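Local coordinates for cytochrome P450 RhF (Acinetobacter radioresistens, PDB 6RO8), which forms the heme domain of a self-sufficient cytochrome P450 and probably works as a monooxygenase that uses its heme iron, at residues Glu273-Lys284 / Ser419-Trp427. Residues are numbered along the deposited sequence; the frame is centred on the assembly and turned at random.
Sequences ETTALASANALK and SFRGPEALW. With HEM (protoporphyrin IX containing Fe), chain B; HIS (histidine), chain C.
Leu277 bulges from helix 273-288 onto the bare backbone at Gly422. Its CD2 lies 3.6 Å from Gly422 CA, and its CD1 packs against Phe420 CB at 3.8 Å. The closest pair of CA atoms is here, Leu277 to Gly422 at 4.5 Å. Asn281 sits one turn further along. Its CG is anti to its carbonyl carbon (chi1 -72°), which turns the amide toward the loop. Asn281 ND2 donates to Arg421 O at 2.9 Å, from above the carbonyl plane, with an N-H...O angle of 154°. On the other branch, Asn281 OD1 lies against Pro423 CD and Gly422 CA. The Pro423 ring fills the notch between Ala280 CB and the aliphatic chain of Lys284. Leu426 forks over the next turn: its CD1 meets Lys284 CB, and its CD2 reaches Leu283 CB at 3.7 Å. At the heme end, Glu273 OE2 stands 4.2 Å above one face of the Phe420 ring, offset toward its rim. Thr274 CG2 meets the ring edge 3.4 Å from Phe420 CE1, and CA of the bound histidine lies in the ring plane. Thr274 and Phe420 thus line the distal pocket, where a water is bound to the heme iron. Helix 273-288 corresponds to the C-terminal part of the long distal helix of P450s. Helix 163-168 adjoins Ala280, Leu283 and Leu426, while helix 384-401 packs on Ser279 and Leu283. The loop then leads into strand 427-429, the middle strand between 160-162 and 406-407.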
loop_
_atom_site.group_PDB
_atom_site.type_symbol
_atom_site.label_atom_id
_atom_site.label_comp_id
_atom_site.label_asym_id
_atom_site.label_seq_id
_atom_site.Cartn_x
_atom_site.Cartn_y
_atom_site.Cartn_z
ATOM N N GLU A 273 0.975 -1.340 6.854
ATOM C CA GLU A 273 1.949 -0.380 6.337
ATOM C C GLU A 273 1.310 0.642 5.398
ATOM O O GLU A 273 1.621 1.839 5.479
ATOM C CB GLU A 273 3.103 -1.091 5.635
ATOM C CG GLU A 273 4.255 -0.126 5.388
ATOM C CD GLU A 273 5.267 -0.625 4.383
ATOM O OE1 GLU A 273 6.390 -0.982 4.807
ATOM O OE2 GLU A 273 4.947 -0.645 3.175
ATOM N N THR A 274 0.430 0.203 4.493
ATOM C CA THR A 274 -0.219 1.168 3.609
ATOM C C THR A 274 -1.174 2.091 4.375
ATOM O O THR A 274 -1.351 3.250 3.984
ATOM C CB THR A 274 -0.964 0.459 2.467
ATOM O OG1 THR A 274 -1.557 -0.757 2.933
ATOM C CG2 THR A 274 -0.041 0.175 1.302
ATOM N N THR A 275 -1.795 1.592 5.457
ATOM C CA THR A 275 -2.631 2.428 6.313
ATOM C C THR A 275 -1.814 3.499 7.028
ATOM O O THR A 275 -2.280 4.637 7.184
ATOM C CB THR A 275 -3.376 1.555 7.319
ATOM O OG1 THR A 275 -4.086 0.532 6.615
ATOM C CG2 THR A 275 -4.377 2.365 8.118
ATOM N N ALA A 276 -0.592 3.170 7.464
ATOM C CA ALA A 276 0.226 4.174 8.139
ATOM C C ALA A 276 0.724 5.219 7.152
ATOM O O ALA A 276 0.655 6.418 7.430
ATOM C CB ALA A 276 1.405 3.525 8.864
ATOM N N LEU A 277 1.241 4.778 5.992
ATOM C CA LEU A 277 1.677 5.738 4.982
ATOM C C LEU A 277 0.529 6.658 4.576
ATOM O O LEU A 277 0.700 7.884 4.511
ATOM C CB LEU A 277 2.227 5.005 3.765
ATOM C CG LEU A 277 3.485 4.167 3.970
ATOM C CD1 LEU A 277 3.703 3.283 2.755
ATOM C CD2 LEU A 277 4.691 5.060 4.218
ATOM N N ALA A 278 -0.657 6.083 4.327
ATOM C CA ALA A 278 -1.793 6.871 3.852
ATOM C C ALA A 278 -2.240 7.888 4.902
ATOM O O ALA A 278 -2.582 9.027 4.560
ATOM C CB ALA A 278 -2.962 5.953 3.463
ATOM N N SER A 279 -2.255 7.481 6.182
ATOM C CA SER A 279 -2.608 8.390 7.276
ATOM C C SER A 279 -1.645 9.553 7.387
ATOM O O SER A 279 -2.056 10.671 7.738
ATOM C CB SER A 279 -2.666 7.645 8.622
ATOM O OG SER A 279 -3.458 6.477 8.568
ATOM N N ALA A 280 -0.357 9.292 7.160
ATOM C CA ALA A 280 0.600 10.388 7.169
ATOM C C ALA A 280 0.383 11.314 5.969
ATOM O O ALA A 280 0.423 12.549 6.104
ATOM C CB ALA A 280 2.017 9.839 7.203
ATOM N N ASN A 281 0.117 10.738 4.793
ATOM C CA ASN A 281 -0.161 11.555 3.613
ATOM C C ASN A 281 -1.368 12.451 3.832
ATOM O O ASN A 281 -1.343 13.643 3.493
ATOM C CB ASN A 281 -0.413 10.661 2.405
ATOM C CG ASN A 281 0.823 10.020 1.914
ATOM O OD1 ASN A 281 1.928 10.453 2.242
ATOM N ND2 ASN A 281 0.661 8.943 1.146
ATOM N N ALA A 282 -2.442 11.886 4.384
ATOM C CA ALA A 282 -3.674 12.644 4.563
ATOM C C ALA A 282 -3.481 13.793 5.540
ATOM O O ALA A 282 -3.897 14.922 5.262
ATOM C CB ALA A 282 -4.795 11.711 5.018
ATOM N N LEU A 283 -2.851 13.522 6.687
ATOM C CA LEU A 283 -2.591 14.578 7.658
ATOM C C LEU A 283 -1.661 15.636 7.081
ATOM O O LEU A 283 -1.865 16.838 7.309
ATOM C CB LEU A 283 -1.999 13.996 8.939
ATOM C CG LEU A 283 -2.952 13.199 9.807
ATOM C CD1 LEU A 283 -2.170 12.270 10.704
ATOM C CD2 LEU A 283 -3.796 14.126 10.633
ATOM N N LYS A 284 -0.635 15.209 6.329
ATOM C CA LYS A 284 0.239 16.168 5.654
ATOM C C LYS A 284 -0.559 17.065 4.702
ATOM O O LYS A 284 -0.388 18.288 4.696
ATOM C CB LYS A 284 1.349 15.415 4.914
ATOM C CG LYS A 284 2.332 16.253 4.097
ATOM C CD LYS A 284 3.511 15.379 3.649
ATOM C CE LYS A 284 4.407 16.107 2.660
ATOM N NZ LYS A 284 3.612 16.652 1.521
ATOM N N SER A 419 6.246 1.740 -5.461
ATOM C CA SER A 419 4.830 1.461 -5.283
ATOM C C SER A 419 4.215 2.085 -4.036
ATOM O O SER A 419 3.030 2.441 -4.056
ATOM C CB SER A 419 4.613 -0.053 -5.240
ATOM O OG SER A 419 4.805 -0.575 -6.547
ATOM N N PHE A 420 4.978 2.235 -2.961
ATOM C CA PHE A 420 4.452 2.771 -1.722
ATOM C C PHE A 420 5.040 4.154 -1.464
ATOM O O PHE A 420 6.154 4.462 -1.891
ATOM C CB PHE A 420 4.731 1.813 -0.561
ATOM C CG PHE A 420 4.195 0.432 -0.790
ATOM C CD1 PHE A 420 2.886 0.126 -0.480
ATOM C CD2 PHE A 420 4.993 -0.561 -1.320
ATOM C CE1 PHE A 420 2.387 -1.146 -0.687
ATOM C CE2 PHE A 420 4.495 -1.830 -1.523
ATOM C CZ PHE A 420 3.189 -2.120 -1.210
ATOM N N ARG A 421 4.258 5.000 -0.790
ATOM C CA ARG A 421 4.612 6.409 -0.642
ATOM C C ARG A 421 4.015 6.987 0.636
ATOM O O ARG A 421 2.791 6.994 0.828
ATOM C CB ARG A 421 4.156 7.226 -1.852
ATOM C CG ARG A 421 4.703 8.627 -1.812
ATOM C CD ARG A 421 4.492 9.400 -3.101
ATOM N NE ARG A 421 4.995 10.767 -2.958
ATOM C CZ ARG A 421 6.280 11.114 -3.048
ATOM N NH1 ARG A 421 7.206 10.201 -3.311
ATOM N NH2 ARG A 421 6.643 12.383 -2.893
ATOM N N GLY A 422 4.895 7.482 1.501
ATOM C CA GLY A 422 4.512 8.262 2.647
ATOM C C GLY A 422 5.759 8.857 3.261
ATOM O O GLY A 422 6.864 8.331 3.106
ATOM N N PRO A 423 5.610 9.979 3.954
ATOM C CA PRO A 423 6.780 10.641 4.539
ATOM C C PRO A 423 7.270 9.875 5.762
ATOM O O PRO A 423 6.479 9.324 6.527
ATOM C CB PRO A 423 6.244 12.023 4.920
ATOM C CG PRO A 423 4.773 11.759 5.245
ATOM C CD PRO A 423 4.334 10.607 4.354
ATOM N N GLU A 424 8.596 9.838 5.938
ATOM C CA GLU A 424 9.164 9.100 7.067
ATOM C C GLU A 424 8.873 9.792 8.397
ATOM O O GLU A 424 8.680 9.125 9.421
ATOM C CB GLU A 424 10.666 8.925 6.872
ATOM C CG GLU A 424 10.990 8.513 5.478
ATOM C CD GLU A 424 12.222 7.662 5.388
ATOM O OE1 GLU A 424 13.233 8.150 4.839
ATOM O OE2 GLU A 424 12.170 6.508 5.861
ATOM N N ALA A 425 8.848 11.120 8.403
ATOM C CA ALA A 425 8.475 11.890 9.573
ATOM C C ALA A 425 7.337 12.838 9.217
ATOM O O ALA A 425 7.140 13.193 8.048
ATOM C CB ALA A 425 9.672 12.678 10.121
ATOM N N LEU A 426 6.575 13.240 10.243
ATOM C CA LEU A 426 5.501 14.227 10.101
ATOM C C LEU A 426 5.589 15.167 11.312
ATOM O O LEU A 426 4.873 15.006 12.305
ATOM C CB LEU A 426 4.129 13.556 9.991
ATOM C CG LEU A 426 3.021 14.441 9.406
ATOM C CD1 LEU A 426 3.299 14.817 7.948
ATOM C CD2 LEU A 426 1.635 13.815 9.551
ATOM N N TRP A 427 6.472 16.158 11.233
ATOM C CA TRP A 427 6.700 17.059 12.358
ATOM C C TRP A 427 5.637 18.155 12.408
ATOM O O TRP A 427 5.257 18.740 11.390
ATOM C CB TRP A 427 8.108 17.655 12.286
ATOM C CG TRP A 427 9.100 16.747 12.931
ATOM C CD1 TRP A 427 10.008 15.945 12.309
ATOM C CD2 TRP A 427 9.252 16.507 14.337
ATOM N NE1 TRP A 427 10.727 15.229 13.242
ATOM C CE2 TRP A 427 10.282 15.563 14.494
ATOM C CE3 TRP A 427 8.628 17.014 15.478
ATOM C CZ2 TRP A 427 10.693 15.111 15.740
ATOM C CZ3 TRP A 427 9.033 16.559 16.716
ATOM C CH2 TRP A 427 10.055 15.618 16.838
HETATM C CHA HEM B . -5.286 -5.652 -2.262
HETATM C CHB HEM B . -4.020 -1.029 -1.418
HETATM C CHC HEM B . -4.808 -1.584 3.362
HETATM C CHD HEM B . -5.599 -6.304 2.520
HETATM C C1A HEM B . -4.857 -4.359 -2.465
HETATM C C2A HEM B . -4.461 -3.754 -3.725
HETATM C C3A HEM B . -4.115 -2.492 -3.492
HETATM C C4A HEM B . -4.264 -2.228 -2.071
HETATM C CMA HEM B . -3.634 -1.498 -4.570
HETATM C CAA HEM B . -4.453 -4.441 -5.109
HETATM C CBA HEM B . -5.734 -4.037 -5.811
HETATM C CGA HEM B . -5.876 -4.721 -7.143
HETATM O O1A HEM B . -4.960 -5.485 -7.537
HETATM O O2A HEM B . -6.917 -4.495 -7.804
HETATM C C1B HEM B . -4.208 -0.756 -0.084
HETATM C C2B HEM B . -4.155 0.561 0.523
HETATM C C3B HEM B . -4.358 0.408 1.854
HETATM C C4B HEM B . -4.555 -1.010 2.125
HETATM C CMB HEM B . -3.897 1.863 -0.282
HETATM C CAB HEM B . -4.431 1.472 2.974
HETATM C CBB HEM B . -4.496 2.790 2.785
HETATM C C1C HEM B . -5.091 -2.918 3.563
HETATM C C2C HEM B . -5.360 -3.588 4.823
HETATM C C3C HEM B . -5.580 -4.896 4.555
HETATM C C4C HEM B . -5.459 -5.087 3.138
HETATM C CMC HEM B . -5.384 -2.872 6.191
HETATM C CAC HEM B . -5.913 -6.100 5.480
HETATM C CBC HEM B . -6.002 -5.988 6.806
HETATM C C1D HEM B . -5.561 -6.555 1.171
HETATM C C2D HEM B . -5.741 -7.845 0.548
HETATM C C3D HEM B . -5.667 -7.673 -0.767
HETATM C C4D HEM B . -5.433 -6.258 -1.035
HETATM C CMD HEM B . -5.973 -9.193 1.264
HETATM C CAD HEM B . -5.783 -8.817 -1.800
HETATM C CBD HEM B . -7.225 -9.080 -2.209
HETATM C CGD HEM B . -7.235 -9.843 -3.515
HETATM O O1D HEM B . -6.140 -10.148 -4.032
HETATM O O2D HEM B . -8.328 -10.144 -4.055
HETATM N NA HEM B . -4.708 -3.402 -1.483
HETATM N NB HEM B . -4.452 -1.682 0.920
HETATM N NC HEM B . -5.159 -3.872 2.563
HETATM N ND HEM B . -5.380 -5.608 0.174
HETATM FE FE HEM B . -4.935 -3.641 0.578
HETATM N N HIS C . 1.378 -4.715 0.246
HETATM C CA HIS C . 0.332 -3.858 -0.300
HETATM C C HIS C . -0.445 -3.158 0.811
HETATM O O HIS C . -1.445 -2.484 0.529
HETATM C CB HIS C . -0.622 -4.669 -1.178
HETATM C CG HIS C . -0.952 -6.020 -0.624
HETATM N ND1 HIS C . -2.249 -6.465 -0.471
HETATM C CD2 HIS C . -0.155 -7.022 -0.183
HETATM C CE1 HIS C . -2.235 -7.685 0.038
HETATM N NE2 HIS C . -0.977 -8.046 0.222
HETATM O OXT HIS C . -0.089 -3.254 1.987
HETATM O O HOH W 1 -2.736 -4.316 0.663
#